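Local coordinates for protein Tni2 (PDB 6B12) that probably acts as an immunity protein, binding a partner toxin of the bacterial type VI secretion system and protecting the producing Pseudomonas cell from it, at residues C[19-22]-C[23-27]; C[81-84]-C[85-89]. All coordinates share one frame; numbering follows the deposited sequence.

Contact 1. Residues C[19-22]-C[23-27]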
loop_
_atom_site.group_PDB
_atom_site.type_symbol
_atom_site.label_atom_id
_atom_site.label_comp_id
_atom_site.label_asym_id
_atom_site.label_seq_id
_atom_site.Cartn_x
_atom_site.Cartn_y
_atom_site.Cartn_z
HETATM N N MSE C 19 -4.533 -11.198 11.405
HETATM C CA MSE C 19 -3.198 -11.742 11.615
HETATM C C MSE C 19 -2.236 -10.639 11.192
HETATM O O MSE C 19 -2.442 -10.016 10.161
HETATM C CB MSE C 19 -2.982 -13.020 10.804
HETATM C CG MSE C 19 -1.554 -13.537 10.823
HETATM SE SE MSE C 19 -1.305 -15.105 9.694
HETATM C CE MSE C 19 -2.338 -16.380 10.765
ATOM N N THR C 20 -1.211 -10.359 11.989
ATOM C CA THR C 20 -0.331 -9.245 11.660
ATOM C C THR C 20 0.844 -9.688 10.789
ATOM O O THR C 20 1.187 -10.870 10.706
ATOM C CB THR C 20 0.205 -8.586 12.925
ATOM O OG1 THR C 20 1.064 -9.507 13.602
ATOM C CG2 THR C 20 -0.940 -8.177 13.847
ATOM N N VAL C 21 1.470 -8.700 10.137
ATOM C CA VAL C 21 2.701 -8.955 9.395
ATOM C C VAL C 21 3.748 -9.608 10.286
ATOM O O VAL C 21 4.438 -10.541 9.868
ATOM C CB VAL C 21 3.216 -7.641 8.773
ATOM C CG1 VAL C 21 4.669 -7.773 8.313
ATOM C CG2 VAL C 21 2.290 -7.251 7.629
ATOM N N ASP C 22 3.872 -9.145 11.535
ATOM C CA ASP C 22 4.899 -9.704 12.415
ATOM C C ASP C 22 4.609 -11.160 12.752
ATOM O O ASP C 22 5.535 -11.968 12.896
ATOM C CB ASP C 22 5.016 -8.875 13.689
ATOM C CG ASP C 22 5.589 -7.490 13.429
ATOM O OD1 ASP C 22 6.360 -7.345 12.454
ATOM O OD2 ASP C 22 5.257 -6.555 14.186
ATOM N N GLN C 23 3.331 -11.510 12.895
ATOM C CA GLN C 23 2.979 -12.904 13.139
ATOM C C GLN C 23 3.345 -13.776 11.944
ATOM O O GLN C 23 3.843 -14.896 12.110
ATOM C CB GLN C 23 1.488 -12.999 13.482
ATOM C CG GLN C 23 1.198 -12.441 14.880
ATOM C CD GLN C 23 -0.278 -12.239 15.184
ATOM O OE1 GLN C 23 -1.114 -12.166 14.288
ATOM N NE2 GLN C 23 -0.598 -12.135 16.472
HETATM N N MSE C 24 3.132 -13.276 10.732
HETATM C CA MSE C 24 3.491 -14.027 9.544
HETATM C C MSE C 24 4.991 -14.261 9.471
HETATM O O MSE C 24 5.440 -15.364 9.160
HETATM C CB MSE C 24 3.023 -13.294 8.283
HETATM C CG MSE C 24 1.528 -13.094 8.225
HETATM SE SE MSE C 24 1.101 -11.982 6.651
HETATM C CE MSE C 24 0.956 -13.360 5.298
ATOM N N ILE C 25 5.765 -13.209 9.745
ATOM C CA ILE C 25 7.217 -13.339 9.713
ATOM C C ILE C 25 7.683 -14.326 10.775
ATOM O O ILE C 25 8.541 -15.180 10.514
ATOM C CB ILE C 25 7.874 -11.957 9.880
ATOM C CG1 ILE C 25 7.586 -11.087 8.648
ATOM C CG2 ILE C 25 9.371 -12.091 10.146
ATOM C CD1 ILE C 25 7.716 -9.622 8.909
ATOM N N ALA C 26 7.108 -14.245 11.980
ATOM C CA ALA C 26 7.494 -15.140 13.068
ATOM C C ALA C 26 7.226 -16.601 12.742
ATOM O O ALA C 26 7.849 -17.485 13.339
ATOM C CB ALA C 26 6.755 -14.761 14.354
ATOM N N LEU C 27 6.303 -16.877 11.831
ATOM C CA LEU C 27 6.065 -18.238 11.380
ATOM C C LEU C 27 7.024 -18.657 10.281
ATOM O O LEU C 27 6.951 -19.802 9.823
ATOM C CB LEU C 27 4.621 -18.385 10.901
ATOM C CG LEU C 27 3.612 -18.198 12.034
ATOM C CD1 LEU C 27 2.203 -18.369 11.536
ATOM C CD2 LEU C 27 3.914 -19.185 13.154
#

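Contact 2. Residues C[81-84]-C[85-89]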
loop_
_atom_site.group_PDB
_atom_site.type_symbol
_atom_site.label_atom_id
_atom_site.label_comp_id
_atom_site.label_asym_id
_atom_site.label_seq_id
_atom_site.Cartn_x
_atom_site.Cartn_y
_atom_site.Cartn_z
ATOM N N TYR C 81 -13.007 -3.700 -6.499
ATOM C CA TYR C 81 -14.427 -4.011 -6.402
ATOM C C TYR C 81 -14.858 -3.954 -4.948
ATOM O O TYR C 81 -14.089 -4.290 -4.052
ATOM C CB TYR C 81 -14.740 -5.417 -6.921
ATOM C CG TYR C 81 -14.358 -5.618 -8.364
ATOM C CD1 TYR C 81 -15.242 -5.283 -9.386
ATOM C CD2 TYR C 81 -13.097 -6.111 -8.702
ATOM C CE1 TYR C 81 -14.881 -5.462 -10.721
ATOM C CE2 TYR C 81 -12.729 -6.295 -10.020
ATOM C CZ TYR C 81 -13.627 -5.963 -11.030
ATOM O OH TYR C 81 -13.277 -6.144 -12.352
ATOM N N VAL C 82 -16.103 -3.544 -4.736
ATOM C CA VAL C 82 -16.791 -3.719 -3.451
ATOM C C VAL C 82 -17.805 -4.827 -3.654
ATOM O O VAL C 82 -18.674 -4.725 -4.523
ATOM C CB VAL C 82 -17.472 -2.426 -2.987
ATOM C CG1 VAL C 82 -18.307 -2.691 -1.725
ATOM C CG2 VAL C 82 -16.422 -1.378 -2.716
ATOM N N VAL C 83 -17.698 -5.886 -2.858
ATOM C CA VAL C 83 -18.551 -7.057 -2.987
ATOM C C VAL C 83 -19.448 -7.121 -1.763
ATOM O O VAL C 83 -18.985 -6.909 -0.644
ATOM C CB VAL C 83 -17.706 -8.343 -3.103
ATOM C CG1 VAL C 83 -18.586 -9.563 -3.227
ATOM C CG2 VAL C 83 -16.712 -8.246 -4.299
ATOM N N SER C 84 -20.724 -7.390 -1.977
ATOM C CA SER C 84 -21.639 -7.516 -0.851
ATOM C C SER C 84 -21.283 -8.753 -0.017
ATOM O O SER C 84 -20.672 -9.708 -0.497
ATOM C CB SER C 84 -23.091 -7.608 -1.347
ATOM O OG SER C 84 -23.306 -8.778 -2.113
ATOM N N GLY C 85 -21.652 -8.722 1.262
ATOM C CA GLY C 85 -21.342 -9.861 2.113
ATOM C C GLY C 85 -21.982 -11.153 1.645
ATOM O O GLY C 85 -21.422 -12.242 1.837
ATOM N N ASP C 86 -23.168 -11.071 1.042
ATOM C CA ASP C 86 -23.783 -12.302 0.562
ATOM C C ASP C 86 -23.258 -12.714 -0.804
ATOM O O ASP C 86 -23.724 -13.724 -1.365
ATOM C CB ASP C 86 -25.318 -12.193 0.568
ATOM C CG ASP C 86 -25.873 -11.145 -0.366
ATOM O OD1 ASP C 86 -25.109 -10.478 -1.088
ATOM O OD2 ASP C 86 -27.122 -10.998 -0.369
ATOM N N ARG C 87 -22.294 -11.963 -1.322
ATOM C CA ARG C 87 -21.605 -12.228 -2.584
ATOM C C ARG C 87 -22.544 -12.182 -3.781
ATOM O O ARG C 87 -22.202 -12.683 -4.849
ATOM C CB ARG C 87 -20.860 -13.573 -2.536
ATOM C CG ARG C 87 -19.492 -13.552 -3.253
ATOM C CD ARG C 87 -19.495 -14.322 -4.548
ATOM N NE ARG C 87 -19.757 -15.741 -4.404
ATOM C CZ ARG C 87 -20.833 -16.357 -4.890
ATOM N NH1 ARG C 87 -21.766 -15.666 -5.545
ATOM N NH2 ARG C 87 -20.973 -17.669 -4.727
ATOM N N GLN C 88 -23.735 -11.592 -3.647
ATOM C CA GLN C 88 -24.654 -11.591 -4.774
ATOM C C GLN C 88 -24.429 -10.422 -5.720
ATOM O O GLN C 88 -24.795 -10.515 -6.891
ATOM C CB GLN C 88 -26.111 -11.593 -4.285
ATOM C CG GLN C 88 -26.502 -12.857 -3.496
ATOM C CD GLN C 88 -26.132 -14.155 -4.211
ATOM O OE1 GLN C 88 -26.806 -14.567 -5.156
ATOM N NE2 GLN C 88 -25.058 -14.810 -3.751
ATOM N N GLN C 89 -23.839 -9.332 -5.247
ATOM C CA GLN C 89 -23.674 -8.149 -6.078
ATOM C C GLN C 89 -22.291 -7.584 -5.853
ATOM O O GLN C 89 -21.665 -7.797 -4.807
ATOM C CB GLN C 89 -24.730 -7.070 -5.767
ATOM C CG GLN C 89 -26.173 -7.571 -5.773
ATOM C CD GLN C 89 -26.794 -7.589 -4.380
ATOM O OE1 GLN C 89 -26.247 -7.018 -3.431
ATOM N NE2 GLN C 89 -27.945 -8.243 -4.255
#

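Contact 1. Residues C[19-22]-C[23-27]
M19, modelled as selenomethionine, comes first and meets two residues of the helix. Its CG lies beside OE1 of Q23, and its SE sits 3.8 Å from CG of M24, the two long chains crossing at about a right angle. Both methionines also touch W29 in the following loop, a place suited to flexible apolar chains. T20, next in line, is the N-cap. Its OG1 lies between the backbone N and the carbonyl carbon (chi1 67°), where it accepts from Q23 N at 3.1 Å. Q23 answers with its extended amide arm: OE1 takes T20 N at 2.9 Å along a nearly straight N-H (167°), although the donor stands above the amide carbonyl plane. This reciprocal pair is a capping box, satisfying two backbone N-H groups at the start of helix 21-26; threonine and glutamine suit it as acceptors of short and long span. T20 O then receives M24 N at 3.1 Å. V21 begins the helix: its O accepts I25 N at 3.0 Å, while CG1 meets CD1 of I25 one turn on at 3.6 Å. Besides this intrahelical packing, V21 touches an apolar side chain of the partner protein's chain. D22 joins the helix through its carbonyl, taking A26 N at 2.9 Å, and sends OD1 outward to hydrogen-bond a polar side chain of that partner chain.

Contact 2. Residues C[81-84]-C[85-89]
The carboxylate of D86 is the flat group most closely engaged with the strand end: S84 OG donates to its OD1 at 2.7 Å, nearly along the C-O axis, and Q88 N reaches the same oxygen from above the carboxylate plane. Q88's own amide is bonded in its plane, NE2 giving to D86 O at 2.9 Å on an almost straight line (173°), while the amide of Q89 lies near S84 with OE1 3.7 Å from OG. Elsewhere, D86 touches W41 and R87 touches W39, both on strand 34-41.

These groups organise the connection between strands 78-84 and 90-92, neighbours in an antiparallel sheet. S84 to R87 form a type I beta turn, with R87 N bonded to S84 O at 2.9 Å, and an Asx turn from D86 to Q88 overlaps its second half. R87, the last residue of the beta turn, has positive phi (63°), a left-handed backbone conformation; its CG meets CG1 of V83 at 4.1 Å. G85, lacking a side chain, is buried in the turn, and its carbonyl takes the indole NE1 of W39.

Where the strands rejoin, S84 N gives to Q89 O at 3.0 Å. The return bond, however, ends on a side chain: Q89 N donates to S84 OG at 3.2 Å, S84 O being turned away toward R87 N. Serine suits this place because one short hydroxyl can accept from the backbone and donate to the carboxylate at once. D86 OD1, gripped by two donors, would be stabilised as an anion, which would probably lower the aspartate's pKa.

Both contacts are local, partly buried and separate, their centres about 28 Å apart. Contact 1 lies at the periphery, about 20 Å from the centre of the chain, and organises helix 21-26, the lone helix of a mainly beta protein; contact 2 lies nearer the centre, about 12 Å away, and joins two strands of an antiparallel sheet. Each uses a hydroxyl residue to take up a backbone N-H, but in contact 1 the same residue, Q23, returns a bond through its neutral amide, whereas in contact 2 the hydroxyl relays between Q89 N and the probably anionic D86. Apolar packing matters more in 19-27, which faces the partner protein; 81-89 meets no other chain of the assembly and is mostly polar.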